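PDB 6IYT: type I modular polyketide synthase from Streptomyces albus subsp. albus, which probably loads an extender acyl unit, apparently ethylmalonyl from its coenzyme A thioester, for chain building in salinomycin biosynthesis. Local coordinates for residues H90-L95 and E107-A112. Numbering follows the deposited sequence.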
ATOM      1  N   HIS A  90     -10.879   4.364  23.568  1.00  8.69           N
ATOM      2  CA  HIS A  90      -9.976   3.234  23.776  1.00  7.90           C
ATOM      3  C   HIS A  90     -10.594   2.004  23.115  1.00  7.04           C
ATOM      4  O   HIS A  90     -11.758   1.638  23.411  1.00  6.26           O
ATOM      5  CB  HIS A  90      -9.785   2.963  25.273  1.00  9.75           C
ATOM      6  CG  HIS A  90      -9.028   4.041  25.992  1.00 11.12           C
ATOM      7  ND1 HIS A  90      -7.743   3.858  26.449  1.00 15.23           N
ATOM      8  CD2 HIS A  90      -9.318   5.348  26.195  1.00 12.31           C
ATOM      9  CE1 HIS A  90      -7.302   4.990  26.978  1.00 13.68           C
ATOM     10  NE2 HIS A  90      -8.233   5.910  26.825  1.00 12.11           N
ATOM     11  N   ARG A  91      -9.823   1.349  22.254  1.00  5.38           N
ATOM     12  CA  ARG A  91     -10.408   0.414  21.299  1.00  5.44           C
ATOM     13  C   ARG A  91      -9.615  -0.859  21.214  1.00  4.49           C
ATOM     14  O   ARG A  91      -8.412  -0.853  21.352  1.00  4.66           O
ATOM     15  CB  ARG A  91     -10.490   1.085  19.920  1.00  5.40           C
ATOM     16  CG  ARG A  91     -11.434   2.273  19.876  1.00  6.19           C
ATOM     17  CD  ARG A  91     -11.414   2.937  18.514  1.00  6.85           C
ATOM     18  NE  ARG A  91     -12.266   4.091  18.514  1.00  8.03           N
ATOM     19  CZ  ARG A  91     -12.641   4.787  17.446  1.00  9.55           C
ATOM     20  NH1 ARG A  91     -12.133   4.535  16.247  1.00  8.66           N
ATOM     21  NH2 ARG A  91     -13.404   5.894  17.622  1.00  9.78           N
ATOM     22  N   ALA A  92     -10.313  -1.966  21.001  1.00  4.36           N
ATOM     23  CA  ALA A  92      -9.671  -3.227  20.718  1.00  4.50           C
ATOM     24  C   ALA A  92     -10.459  -4.010  19.703  1.00  5.29           C
ATOM     25  O   ALA A  92     -11.695  -3.877  19.617  1.00  6.43           O
ATOM     26  CB  ALA A  92      -9.498  -4.043  21.983  1.00  4.99           C
ATOM     27  N   VAL A  93      -9.768  -4.919  19.019  1.00  5.16           N
ATOM     28  CA  VAL A  93     -10.407  -5.849  18.128  1.00  5.18           C
ATOM     29  C   VAL A  93      -9.877  -7.253  18.387  1.00  5.32           C
ATOM     30  O   VAL A  93      -8.668  -7.478  18.450  1.00  5.69           O
ATOM     31  CB  VAL A  93     -10.170  -5.472  16.684  1.00  5.73           C
ATOM     32  CG1 VAL A  93     -10.827  -6.464  15.752  1.00  6.09           C
ATOM     33  CG2 VAL A  93     -10.627  -4.028  16.427  1.00  5.84           C
ATOM     34  N   VAL A  94     -10.801  -8.184  18.540  1.00  5.63           N
ATOM     35  CA  VAL A  94     -10.496  -9.593  18.605  1.00  5.94           C
ATOM     36  C   VAL A  94     -10.896 -10.274  17.296  1.00  5.50           C
ATOM     37  O   VAL A  94     -11.985 -10.022  16.784  1.00  5.14           O
ATOM     38  CB  VAL A  94     -11.299 -10.249  19.772  1.00  6.83           C
ATOM     39  CG1 VAL A  94     -10.875 -11.670  19.970  1.00  7.58           C
ATOM     40  CG2 VAL A  94     -11.083  -9.464  21.052  1.00  7.38           C
ATOM     41  N   LEU A  95     -10.084 -11.244  16.860  1.00  5.97           N
ATOM     42  CA  LEU A  95     -10.351 -12.016  15.636  1.00  6.23           C
ATOM     43  C   LEU A  95     -10.445 -13.493  15.934  1.00  7.34           C
ATOM     44  O   LEU A  95      -9.719 -14.005  16.784  1.00  8.72           O
ATOM     45  CB  LEU A  95      -9.261 -11.783  14.604  1.00  6.55           C
ATOM     46  CG  LEU A  95      -8.979 -10.319  14.232  1.00  6.44           C
ATOM     47  CD1 LEU A  95      -7.818 -10.283  13.268  1.00  8.54           C
ATOM     48  CD2 LEU A  95     -10.194  -9.664  13.623  1.00  6.43           C
ATOM     49  N   GLU A 107      -9.232 -11.916  26.312  1.00 15.08           N
ATOM     50  CA  GLU A 107      -8.193 -11.833  27.313  1.00 14.09           C
ATOM     51  C   GLU A 107      -6.924 -11.216  26.756  1.00 15.93           C
ATOM     52  O   GLU A 107      -6.129 -10.665  27.503  1.00 15.26           O
ATOM     53  CB  GLU A 107      -7.891 -13.220  27.895  1.00 21.54           C
ATOM     54  CG  GLU A 107      -8.960 -13.745  28.846  1.00 29.62           C
ATOM     55  CD  GLU A 107      -9.075 -15.265  28.827  1.00 43.86           C
ATOM     56  OE1 GLU A 107      -8.379 -15.911  28.007  1.00 43.80           O
ATOM     57  OE2 GLU A 107      -9.917 -15.812  29.587  1.00 46.44           O
ATOM     58  N   ALA A 108      -6.776 -11.226  25.434  1.00 11.75           N
ATOM     59  CA  ALA A 108      -5.565 -10.677  24.802  1.00 12.83           C
ATOM     60  C   ALA A 108      -5.823 -10.261  23.373  1.00 10.94           C
ATOM     61  O   ALA A 108      -5.501 -11.002  22.437  1.00 10.32           O
ATOM     62  CB  ALA A 108      -4.453 -11.705  24.832  1.00 16.49           C
ATOM     63  N   PRO A 109      -6.496  -9.133  23.190  1.00  8.64           N
ATOM     64  CA  PRO A 109      -7.000  -8.857  21.856  1.00  8.29           C
ATOM     65  C   PRO A 109      -5.889  -8.763  20.816  1.00  8.14           C
ATOM     66  O   PRO A 109      -4.776  -8.291  21.115  1.00  9.25           O
ATOM     67  CB  PRO A 109      -7.680  -7.503  22.021  1.00  8.60           C
ATOM     68  CG  PRO A 109      -8.161  -7.531  23.439  1.00  9.83           C
ATOM     69  CD  PRO A 109      -7.066  -8.227  24.194  1.00  9.56           C
ATOM     70  N   ASP A 110      -6.231  -9.045  19.591  1.00  8.00           N
ATOM     71  CA  ASP A 110      -5.257  -8.993  18.490  1.00  9.75           C
ATOM     72  C   ASP A 110      -4.677  -7.586  18.250  1.00  9.39           C
ATOM     73  O   ASP A 110      -3.476  -7.430  18.015  1.00 10.63           O
ATOM     74  CB  ASP A 110      -5.896  -9.549  17.221  1.00 10.74           C
ATOM     75  CG  ASP A 110      -6.407 -11.001  17.401  1.00 13.65           C
ATOM     76  OD1 ASP A 110      -7.514 -11.190  17.988  1.00 11.88           O
ATOM     77  OD2 ASP A 110      -5.733 -11.959  16.917  1.00 15.66           O
ATOM     78  N   VAL A 111      -5.517  -6.572  18.345  1.00  7.38           N
ATOM     79  CA  VAL A 111      -5.117  -5.195  18.083  1.00  7.42           C
ATOM     80  C   VAL A 111      -5.797  -4.325  19.116  1.00  7.19           C
ATOM     81  O   VAL A 111      -6.993  -4.517  19.410  1.00  6.99           O
ATOM     82  CB  VAL A 111      -5.569  -4.730  16.660  1.00  6.46           C
ATOM     83  CG1 VAL A 111      -5.078  -3.346  16.381  1.00  6.21           C
ATOM     84  CG2 VAL A 111      -5.032  -5.669  15.599  1.00  6.59           C
ATOM     85  N   ALA A 112      -5.049  -3.399  19.685  1.00  7.37           N
ATOM     86  CA  ALA A 112      -5.603  -2.435  20.624  1.00  8.07           C
ATOM     87  C   ALA A 112      -4.947  -1.111  20.426  1.00  9.89           C
ATOM     88  O   ALA A 112      -3.763  -1.030  20.035  1.00  9.89           O
ATOM     89  CB  ALA A 112      -5.433  -2.903  22.055  1.00  9.76           C
TER
HETATM   90  O   HOH W   1      -6.863 -14.230  17.010  1.00 16.42           O
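The carboxylate of Asp110 meets the backbone of Leu95 with one face: Leu95 N donates to Asp110 OD1 over 2.8 Å from above the carboxylate plane, 52° out of it, while CB of Leu95 and CA of Val94 lie beside the same oxygen. The other oxygen is engaged separately. A water donates to Leu95 O at 2.9 Å; its approach to Asp110 OD2 is unusually short and therefore less certain. Arg429 of helix 428-439 forms a salt bridge with OD2, which probably favours the charged form. CG of Asp110 is anti to its own carbonyl carbon (chi1 -58°), and from there the group reaches the end of strand 90-96, where a side-chain oxygen in effect takes over as acceptor from the backbone pairing.

The Pro109 ring offers its CB corner to the neighbouring strand. This carbon lies 3.9 Å from Ala92 CB and 4.0 Å from Val94 CG2, the valine branch beside its backbone N, so the proline bridges two side chains on one face of the sheet, with Val93 between them turned to the other. Helix 52-67 completes this face, with Leu55 against Ala92 and Arg59 against Pro109. Val93 and Val111 point to the other face, where Ala436 and Trp439 of helix 428-439 pack on Val93.

Between the faces runs the backbone pairing. Val93 N gives a bond of 2.8 Å to Val111 O, and Val111 N returns a longer one of 3.3 Å to Val93 O; beyond it, Ala92 and Ala112 form a non-hydrogen-bonded pair. Two residues, Asp110 and Val111, stand across from the single Val93, which defines a classic beta bulge at the start of edge strand 111-114, in a three-stranded antiparallel sheet whose central strand is 90-96 and whose two sides carry helices.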